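Local coordinates for protein myosin regulatory light chain (Physarum polycephalum, PDB 2BL0) that serves as the regulatory light chain of a slime mould myosin II, wrapping a heavy-chain helix and binding a calcium ion, at residues 8-12 against 59-65; 101-105 against 117-121; 23-29 against 44-48. Where two conformers were deposited one is given. Residue numbers count along the deposited sequence, not the author numbering.

Contact 1: 8-12 against 59-65. With CA (calcium ion), chain E.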
loop_
_atom_site.group_PDB
_atom_site.type_symbol
_atom_site.label_atom_id
_atom_site.label_comp_id
_atom_site.label_asym_id
_atom_site.label_seq_id
_atom_site.Cartn_x
_atom_site.Cartn_y
_atom_site.Cartn_z
ATOM N N PHE C 8 19.710 -15.261 2.743
ATOM C CA PHE C 8 19.795 -16.674 2.380
ATOM C C PHE C 8 21.230 -17.088 2.136
ATOM O O PHE C 8 21.605 -18.190 2.480
ATOM C CB PHE C 8 18.929 -17.014 1.171
ATOM C CG PHE C 8 17.461 -16.921 1.439
ATOM C CD1 PHE C 8 16.924 -17.344 2.655
ATOM C CD2 PHE C 8 16.608 -16.386 0.485
ATOM C CE1 PHE C 8 15.571 -17.246 2.891
ATOM C CE2 PHE C 8 15.272 -16.298 0.728
ATOM C CZ PHE C 8 14.756 -16.731 1.940
ATOM N N LYS C 9 22.039 -16.195 1.589
ATOM C CA LYS C 9 23.444 -16.500 1.339
ATOM C C LYS C 9 24.186 -16.640 2.669
ATOM O O LYS C 9 24.972 -17.557 2.833
ATOM C CB LYS C 9 24.088 -15.428 0.436
ATOM C CG LYS C 9 25.568 -15.638 0.102
ATOM C CD LYS C 9 25.797 -16.834 -0.792
ATOM C CE LYS C 9 27.281 -17.111 -1.036
ATOM N NZ LYS C 9 27.581 -18.568 -0.922
ATOM N N GLU C 10 23.899 -15.751 3.622
ATOM C CA GLU C 10 24.512 -15.820 4.944
ATOM C C GLU C 10 24.177 -17.149 5.626
ATOM O O GLU C 10 25.044 -17.782 6.208
ATOM C CB GLU C 10 24.090 -14.617 5.806
ATOM C CG GLU C 10 24.745 -13.317 5.374
ATOM C CD GLU C 10 24.138 -12.071 5.999
ATOM O OE1 GLU C 10 23.139 -12.180 6.733
ATOM O OE2 GLU C 10 24.674 -10.963 5.744
ATOM N N ALA C 11 22.924 -17.584 5.515
ATOM C CA ALA C 11 22.488 -18.851 6.092
ATOM C C ALA C 11 23.206 -20.009 5.440
ATOM O O ALA C 11 23.677 -20.914 6.117
ATOM C CB ALA C 11 20.998 -19.022 5.954
ATOM N N PHE C 12 23.251 -20.008 4.107
ATOM C CA PHE C 12 23.936 -21.065 3.380
ATOM C C PHE C 12 25.405 -21.162 3.844
ATOM O O PHE C 12 25.955 -22.256 4.034
ATOM C CB PHE C 12 23.868 -20.801 1.876
ATOM C CG PHE C 12 24.493 -21.888 1.044
ATOM C CD1 PHE C 12 23.758 -22.997 0.671
ATOM C CD2 PHE C 12 25.821 -21.796 0.660
ATOM C CE1 PHE C 12 24.347 -24.008 -0.096
ATOM C CE2 PHE C 12 26.424 -22.796 -0.087
ATOM C CZ PHE C 12 25.674 -23.902 -0.470
ATOM N N ILE C 59 24.177 -29.710 -2.808
ATOM C CA ILE C 59 23.334 -28.523 -2.860
ATOM C C ILE C 59 24.242 -27.302 -3.026
ATOM O O ILE C 59 24.986 -26.961 -2.110
ATOM C CB ILE C 59 22.498 -28.354 -1.551
ATOM C CG1 ILE C 59 21.635 -29.586 -1.249
ATOM C CG2 ILE C 59 21.629 -27.066 -1.651
ATOM C CD1 ILE C 59 21.047 -29.620 0.159
ATOM N N GLN C 60 24.194 -26.671 -4.193
ATOM C CA GLN C 60 24.916 -25.419 -4.442
ATOM C C GLN C 60 24.094 -24.259 -3.893
ATOM O O GLN C 60 22.882 -24.374 -3.753
ATOM C CB GLN C 60 25.140 -25.181 -5.938
ATOM C CG GLN C 60 25.669 -26.367 -6.770
ATOM C CD GLN C 60 26.962 -26.959 -6.242
ATOM O OE1 GLN C 60 27.168 -28.189 -6.327
ATOM N NE2 GLN C 60 27.845 -26.108 -5.706
ATOM N N PHE C 61 24.724 -23.116 -3.638
ATOM C CA PHE C 61 23.953 -21.958 -3.223
ATOM C C PHE C 61 22.778 -21.629 -4.168
ATOM O O PHE C 61 21.673 -21.436 -3.698
ATOM C CB PHE C 61 24.814 -20.702 -2.993
ATOM C CG PHE C 61 23.988 -19.498 -2.658
ATOM C CD1 PHE C 61 23.170 -19.517 -1.541
ATOM C CD2 PHE C 61 23.958 -18.383 -3.493
ATOM C CE1 PHE C 61 22.358 -18.449 -1.231
ATOM C CE2 PHE C 61 23.150 -17.301 -3.182
ATOM C CZ PHE C 61 22.340 -17.341 -2.045
ATOM N N PRO C 62 22.977 -21.512 -5.488
ATOM C CA PRO C 62 21.820 -21.194 -6.347
ATOM C C PRO C 62 20.629 -22.153 -6.204
ATOM O O PRO C 62 19.495 -21.704 -6.357
ATOM C CB PRO C 62 22.395 -21.207 -7.751
ATOM C CG PRO C 62 23.871 -20.830 -7.549
ATOM C CD PRO C 62 24.247 -21.492 -6.247
ATOM N N GLU C 63 20.897 -23.430 -5.932
ATOM C CA GLU C 63 19.851 -24.429 -5.694
ATOM C C GLU C 63 19.097 -24.141 -4.392
ATOM O O GLU C 63 17.877 -24.163 -4.357
ATOM C CB GLU C 63 20.452 -25.827 -5.661
ATOM C CG GLU C 63 20.946 -26.334 -7.010
ATOM C CD GLU C 63 21.589 -27.704 -6.901
ATOM O OE1 GLU C 63 22.601 -27.789 -6.209
ATOM O OE2 GLU C 63 21.064 -28.724 -7.404
ATOM N N PHE C 64 19.846 -23.892 -3.321
ATOM C CA PHE C 64 19.288 -23.517 -2.024
ATOM C C PHE C 64 18.465 -22.234 -2.178
ATOM O O PHE C 64 17.343 -22.151 -1.695
ATOM C CB PHE C 64 20.438 -23.321 -1.038
ATOM C CG PHE C 64 20.026 -22.818 0.325
ATOM C CD1 PHE C 64 19.467 -23.687 1.251
ATOM C CD2 PHE C 64 20.215 -21.482 0.683
ATOM C CE1 PHE C 64 19.095 -23.246 2.514
ATOM C CE2 PHE C 64 19.848 -21.025 1.946
ATOM C CZ PHE C 64 19.281 -21.912 2.868
ATOM N N LEU C 65 19.041 -21.237 -2.858
ATOM C CA LEU C 65 18.385 -19.945 -3.071
ATOM C C LEU C 65 17.061 -20.089 -3.785
ATOM O O LEU C 65 16.046 -19.490 -3.367
ATOM C CB LEU C 65 19.275 -18.998 -3.892
ATOM C CG LEU C 65 18.703 -17.591 -4.123
ATOM C CD1 LEU C 65 18.415 -16.937 -2.769
ATOM C CD2 LEU C 65 19.646 -16.737 -4.972
HETATM CA CA CA E . 23.011 -30.126 -6.989
#
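Phe-12 has the most surface covered, followed by Phe-61 and Phe-64. All three point their CA-to-CB bonds toward the other segment and form one aromatic cluster. The ring of Phe-12 lies over the first turn of helix 61-72. Its CZ is 3.4 Å from Phe-61 N and 3.5 Å from Ile-59 O. Phe-61 CB sits over the face of that ring, 4.0 Å from its centroid, as a CH-pi contact. The Phe-61 ring turns its edge to the same ring in an offset edge-to-face pair, with centroids 5.5 Å apart and planes at 63°. The Phe-61 ring is covered in turn by the aliphatic part of Lys-9. Lys-9 CD stands 3.5 Å from the centroid, almost on the ring normal, while Lys-9 NZ forms a salt bridge with Glu-13.

Helices 3-15 and 61-72 are the first and last of an EF-hand pair; residues 59-60 come from strand 58-60. The local axes of 8-12 and 61-65 approach to 10.1 Å at 124°. Segment 59-65 ends the calcium loop of the second EF-hand. Glu-63 holds the ion with both carboxylate oxygens, OE1 at 2.5 Å and OE2 at 2.4 Å. Asp-52, Thr-54, Asn-56 and the backbone O of Lys-58 complete the site. Glu-63 OE1 accepts a hydrogen bond from Gln-60 N at 2.8 Å.

Phe-64 meets Phe-12 obliquely, with Phe-64 CB 3.7 Å from Phe-12 CD1. The edge of its ring faces Phe-8 O, 3.4 Å from Phe-64 CE2. Phe-8, one turn before Phe-12, puts its CD2 3.8 Å from Leu-65 CD1 and also meets a heavy-chain aromatic ring.

Contact 2: 101-105 against 117-121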
loop_
_atom_site.group_PDB
_atom_site.type_symbol
_atom_site.label_atom_id
_atom_site.label_comp_id
_atom_site.label_asym_id
_atom_site.label_seq_id
_atom_site.Cartn_x
_atom_site.Cartn_y
_atom_site.Cartn_z
ATOM N N LEU C 101 -8.668 -5.217 12.495
ATOM C CA LEU C 101 -7.773 -5.945 11.591
ATOM C C LEU C 101 -8.620 -6.906 10.728
ATOM O O LEU C 101 -8.335 -7.107 9.543
ATOM C CB LEU C 101 -6.661 -6.709 12.386
ATOM C CG LEU C 101 -5.232 -6.915 11.809
ATOM C CD1 LEU C 101 -4.639 -5.656 11.190
ATOM C CD2 LEU C 101 -4.268 -7.468 12.884
ATOM N N GLN C 102 -9.650 -7.507 11.340
ATOM C CA GLN C 102 -10.427 -8.574 10.678
ATOM C C GLN C 102 -11.026 -7.976 9.437
ATOM O O GLN C 102 -10.890 -8.522 8.357
ATOM C CB GLN C 102 -11.530 -9.184 11.573
ATOM C CG GLN C 102 -12.388 -10.260 10.869
ATOM C CD GLN C 102 -13.285 -11.045 11.814
ATOM O OE1 GLN C 102 -12.798 -11.732 12.713
ATOM N NE2 GLN C 102 -14.603 -10.955 11.604
ATOM N N ASP C 103 -11.649 -6.822 9.574
ATOM C CA ASP C 103 -12.231 -6.224 8.377
ATOM C C ASP C 103 -11.095 -5.857 7.381
ATOM O O ASP C 103 -11.215 -6.125 6.187
ATOM C CB ASP C 103 -13.316 -5.140 8.658
ATOM C CG ASP C 103 -12.845 -3.962 9.528
ATOM O OD1 ASP C 103 -11.687 -3.456 9.323
ATOM O OD2 ASP C 103 -13.646 -3.441 10.451
ATOM N N ALA C 104 -9.950 -5.392 7.875
ATOM C CA ALA C 104 -8.815 -5.059 6.995
ATOM C C ALA C 104 -8.204 -6.271 6.281
ATOM O O ALA C 104 -8.069 -6.285 5.068
ATOM C CB ALA C 104 -7.729 -4.341 7.774
ATOM N N LEU C 105 -7.827 -7.292 7.037
ATOM C CA LEU C 105 -7.105 -8.435 6.442
ATOM C C LEU C 105 -8.028 -9.338 5.618
ATOM O O LEU C 105 -7.567 -10.091 4.773
ATOM C CB LEU C 105 -6.428 -9.261 7.536
ATOM C CG LEU C 105 -5.373 -8.520 8.354
ATOM C CD1 LEU C 105 -4.577 -9.515 9.214
ATOM C CD2 LEU C 105 -4.429 -7.723 7.463
ATOM N N PHE C 117 -7.143 -16.588 8.785
ATOM C CA PHE C 117 -7.281 -15.500 9.771
ATOM C C PHE C 117 -7.528 -16.109 11.163
ATOM O O PHE C 117 -7.117 -15.534 12.182
ATOM C CB PHE C 117 -8.394 -14.475 9.411
ATOM C CG PHE C 117 -8.450 -13.269 10.361
ATOM C CD1 PHE C 117 -7.414 -12.299 10.367
ATOM C CD2 PHE C 117 -9.486 -13.164 11.298
ATOM C CE1 PHE C 117 -7.427 -11.211 11.246
ATOM C CE2 PHE C 117 -9.522 -12.074 12.186
ATOM C CZ PHE C 117 -8.486 -11.107 12.173
ATOM N N ALA C 118 -8.124 -17.309 11.173
ATOM C CA ALA C 118 -8.336 -18.089 12.409
ATOM C C ALA C 118 -7.028 -18.700 12.927
ATOM O O ALA C 118 -6.809 -18.727 14.140
ATOM C CB ALA C 118 -9.362 -19.190 12.184
ATOM N N GLU C 119 -6.183 -19.216 12.034
ATOM C CA GLU C 119 -4.860 -19.745 12.465
ATOM C C GLU C 119 -4.018 -18.581 13.001
ATOM O O GLU C 119 -3.312 -18.705 13.996
ATOM C CB GLU C 119 -4.112 -20.471 11.328
ATOM C CG GLU C 119 -4.637 -21.862 10.992
ATOM C CD GLU C 119 -3.599 -22.770 10.348
ATOM O OE1 GLU C 119 -3.591 -22.877 9.104
ATOM O OE2 GLU C 119 -2.788 -23.388 11.077
ATOM N N PHE C 120 -4.125 -17.435 12.343
ATOM C CA PHE C 120 -3.433 -16.216 12.751
ATOM C C PHE C 120 -3.867 -15.774 14.151
ATOM O O PHE C 120 -3.024 -15.343 14.982
ATOM C CB PHE C 120 -3.689 -15.087 11.744
ATOM C CG PHE C 120 -3.149 -13.761 12.188
ATOM C CD1 PHE C 120 -4.002 -12.699 12.480
ATOM C CD2 PHE C 120 -1.781 -13.579 12.333
ATOM C CE1 PHE C 120 -3.483 -11.483 12.908
ATOM C CE2 PHE C 120 -1.261 -12.371 12.753
ATOM C CZ PHE C 120 -2.118 -11.317 13.039
ATOM N N LEU C 121 -5.182 -15.904 14.408
ATOM C CA LEU C 121 -5.733 -15.605 15.717
ATOM C C LEU C 121 -5.235 -16.613 16.736
ATOM O O LEU C 121 -5.053 -16.272 17.897
ATOM C CB LEU C 121 -7.250 -15.680 15.687
ATOM C CG LEU C 121 -7.956 -14.616 14.870
ATOM C CD1 LEU C 121 -9.448 -14.902 14.885
ATOM C CD2 LEU C 121 -7.634 -13.228 15.415
#
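Leu-101 comes first and points toward helix 114-124. Its CD2 packs against the edge of the Phe-120 ring, 4.1 Å from Phe-120 CE1. Gln-102 follows and leaves sideways. Its extended side chain brings OE1 to 3.3 Å from Phe-117 CE2 at the margin of the contact. One turn after Leu-101, Leu-105 again points toward the partner. Its CD1 serves both rings, 3.9 Å from Phe-117 CE1 and 4.3 Å from Phe-120 CE1.

The local axes stay 12.0 Å apart, at 141°, so the long side chains fill the gap. This joins two helices of the C-terminal EF-hand pair: 98-107, which ends one EF-hand, and 114-124, which begins the next. Leu-105 and Phe-120 also pack on the myosin heavy chain. Helix 78-87 adjoins the contact through Phe-85, which touches Leu-101 and Phe-120, while Ile-131 of strand 130-131 reaches Leu-101 and Leu-121.

Contact 3: 23-29 against 44-48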
loop_
_atom_site.group_PDB
_atom_site.type_symbol
_atom_site.label_atom_id
_atom_site.label_comp_id
_atom_site.label_asym_id
_atom_site.label_seq_id
_atom_site.Cartn_x
_atom_site.Cartn_y
_atom_site.Cartn_z
ATOM N N ILE C 23 26.533 -28.380 -0.013
ATOM C CA ILE C 23 26.067 -29.199 1.098
ATOM C C ILE C 23 25.744 -30.577 0.608
ATOM O O ILE C 23 24.863 -30.742 -0.237
ATOM C CB ILE C 23 24.812 -28.605 1.734
ATOM C CG1 ILE C 23 25.068 -27.159 2.179
ATOM C CG2 ILE C 23 24.322 -29.521 2.887
ATOM C CD1 ILE C 23 23.824 -26.421 2.604
ATOM N N THR C 24 26.434 -31.564 1.166
ATOM C CA THR C 24 26.186 -32.956 0.867
ATOM C C THR C 24 25.176 -33.517 1.853
ATOM O O THR C 24 24.861 -32.870 2.845
ATOM C CB THR C 24 27.487 -33.771 0.974
ATOM O OG1 THR C 24 28.016 -33.653 2.299
ATOM C CG2 THR C 24 28.574 -33.196 0.089
ATOM N N LYS C 25 24.689 -34.733 1.601
ATOM C CA LYS C 25 23.805 -35.410 2.550
ATOM C C LYS C 25 24.492 -35.554 3.899
ATOM O O LYS C 25 23.896 -35.251 4.912
ATOM C CB LYS C 25 23.355 -36.786 2.063
ATOM C CG LYS C 25 22.156 -36.733 1.160
ATOM C CD LYS C 25 21.604 -38.124 0.875
ATOM C CE LYS C 25 20.401 -38.041 -0.037
ATOM N NZ LYS C 25 19.591 -39.307 0.005
ATOM N N GLU C 26 25.735 -36.028 3.872
ATOM C CA GLU C 26 26.616 -36.108 5.037
ATOM C C GLU C 26 26.689 -34.762 5.788
ATOM O O GLU C 26 26.528 -34.698 7.020
ATOM C CB GLU C 26 28.006 -36.544 4.548
ATOM C CG GLU C 26 29.025 -36.890 5.607
ATOM C CD GLU C 26 28.768 -38.213 6.323
ATOM O OE1 GLU C 26 28.302 -39.207 5.719
ATOM O OE2 GLU C 26 29.062 -38.243 7.525
ATOM N N GLY C 27 26.926 -33.689 5.053
ATOM C CA GLY C 27 27.008 -32.370 5.654
ATOM C C GLY C 27 25.685 -31.896 6.222
ATOM O O GLY C 27 25.645 -31.282 7.285
ATOM N N LEU C 28 24.584 -32.199 5.530
ATOM C CA LEU C 28 23.274 -31.747 6.006
ATOM C C LEU C 28 22.911 -32.436 7.318
ATOM O O LEU C 28 22.397 -31.790 8.236
ATOM C CB LEU C 28 22.184 -31.945 4.954
ATOM C CG LEU C 28 20.811 -31.389 5.377
ATOM C CD1 LEU C 28 20.832 -29.893 5.694
ATOM C CD2 LEU C 28 19.819 -31.691 4.277
ATOM N N GLN C 29 23.255 -33.720 7.431
ATOM C CA GLN C 29 23.072 -34.446 8.690
ATOM C C GLN C 29 23.784 -33.732 9.831
ATOM O O GLN C 29 23.224 -33.575 10.909
ATOM C CB GLN C 29 23.588 -35.875 8.580
ATOM C CG GLN C 29 22.822 -36.720 7.600
ATOM C CD GLN C 29 21.460 -37.160 8.119
ATOM O OE1 GLN C 29 20.944 -36.624 9.106
ATOM N NE2 GLN C 29 20.876 -38.148 7.456
ATOM N N PHE C 44 14.032 -36.334 5.812
ATOM C CA PHE C 44 15.399 -35.913 5.481
ATOM C C PHE C 44 15.686 -36.071 4.001
ATOM O O PHE C 44 16.188 -35.159 3.354
ATOM C CB PHE C 44 16.458 -36.690 6.273
ATOM C CG PHE C 44 17.869 -36.350 5.877
ATOM C CD1 PHE C 44 18.499 -35.236 6.415
ATOM C CD2 PHE C 44 18.544 -37.103 4.922
ATOM C CE1 PHE C 44 19.778 -34.905 6.044
ATOM C CE2 PHE C 44 19.824 -36.769 4.530
ATOM C CZ PHE C 44 20.448 -35.661 5.098
ATOM N N ASN C 45 15.387 -37.239 3.448
ATOM C CA ASN C 45 15.610 -37.447 2.027
ATOM C C ASN C 45 14.791 -36.471 1.206
ATOM O O ASN C 45 15.286 -35.937 0.214
ATOM C CB ASN C 45 15.282 -38.894 1.614
ATOM C CG ASN C 45 16.282 -39.882 2.154
ATOM O OD1 ASN C 45 17.454 -39.548 2.346
ATOM N ND2 ASN C 45 15.830 -41.103 2.429
ATOM N N GLU C 46 13.559 -36.209 1.645
ATOM C CA GLU C 46 12.674 -35.253 0.962
ATOM C C GLU C 46 13.283 -33.853 0.973
ATOM O O GLU C 46 13.321 -33.184 -0.051
ATOM C CB GLU C 46 11.303 -35.236 1.649
ATOM C CG GLU C 46 10.303 -34.182 1.207
ATOM C CD GLU C 46 9.019 -34.259 2.027
ATOM O OE1 GLU C 46 9.071 -34.091 3.275
ATOM O OE2 GLU C 46 7.953 -34.515 1.436
ATOM N N MET C 47 13.784 -33.422 2.126
ATOM C CA MET C 47 14.309 -32.058 2.236
ATOM C C MET C 47 15.598 -31.928 1.421
ATOM O O MET C 47 15.829 -30.901 0.787
ATOM C CB MET C 47 14.481 -31.608 3.693
ATOM C CG MET C 47 15.851 -31.894 4.356
ATOM S SD MET C 47 15.889 -31.433 6.092
ATOM C CE MET C 47 16.197 -29.757 5.983
ATOM N N PHE C 48 16.421 -32.977 1.405
ATOM C CA PHE C 48 17.673 -32.914 0.660
ATOM C C PHE C 48 17.383 -32.825 -0.843
ATOM O O PHE C 48 17.963 -32.007 -1.556
ATOM C CB PHE C 48 18.619 -34.089 0.958
ATOM C CG PHE C 48 19.959 -33.921 0.299
ATOM C CD1 PHE C 48 20.956 -33.166 0.905
ATOM C CD2 PHE C 48 20.191 -34.439 -0.961
ATOM C CE1 PHE C 48 22.165 -32.943 0.272
ATOM C CE2 PHE C 48 21.391 -34.215 -1.609
ATOM C CZ PHE C 48 22.389 -33.467 -0.984
#
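Lys-25 lays its aliphatic chain over the face of the Phe-48 ring. Its CG is 3.5 Å from the ring centroid and 6° off the normal, a CH-pi contact. The contact joins two helices of an EF-hand pair: helix 25-35 closes the first hand and helix 41-51 opens the second. Their local axes are 11.1 Å apart at 116°.

The edge of Phe-48 faces Ile-23 O, 3.5 Å from Phe-48 CE1. Leu-28 CD2 lies at the edge of the same ring and touches both phenylalanines. It is 3.7 Å from Phe-44 CE1, 3.9 Å from Phe-48 CD1 and 4.0 Å from Met-47 CG. Leu-28 and Met-47 also pack on the heavy chain. At the far end, Gln-29 NE2 sits over the face of Phe-44, 3.4 Å from its CE2, while Lys-25 O meets the ring edge 3.5 Å from Phe-44 CZ.

Helix 25-35 starts at Thr-24, the N-cap, whose OG1 accepts from Gly-27 N at 3.0 Å. Across the segments, at the exposed margin, Lys-25 NZ donates to Asn-45 OD1 at 3.2 Å.

Helix 3-15 supplies the first segment of contact 1. The chain then runs through strand 22-24 into helix 25-35 and turns back along helix 41-51, closing contact 3. It goes on through the calcium loop and strand 58-60 to helix 61-72, which closes contact 1 around contact 3. The two touch. Ile-59 N lies 2.9 Å from Ile-23 O, a probable hydrogen bond of the small antiparallel sheet, and Ile-59 CD1 packs on Phe-48 CE1. Together they tie up the N-terminal EF-hand pair. Contact 2 follows in series and closes a short loop in the C-terminal pair, joining helix 98-107 to helix 114-124. Its centre is about 33 Å from that of contact 1.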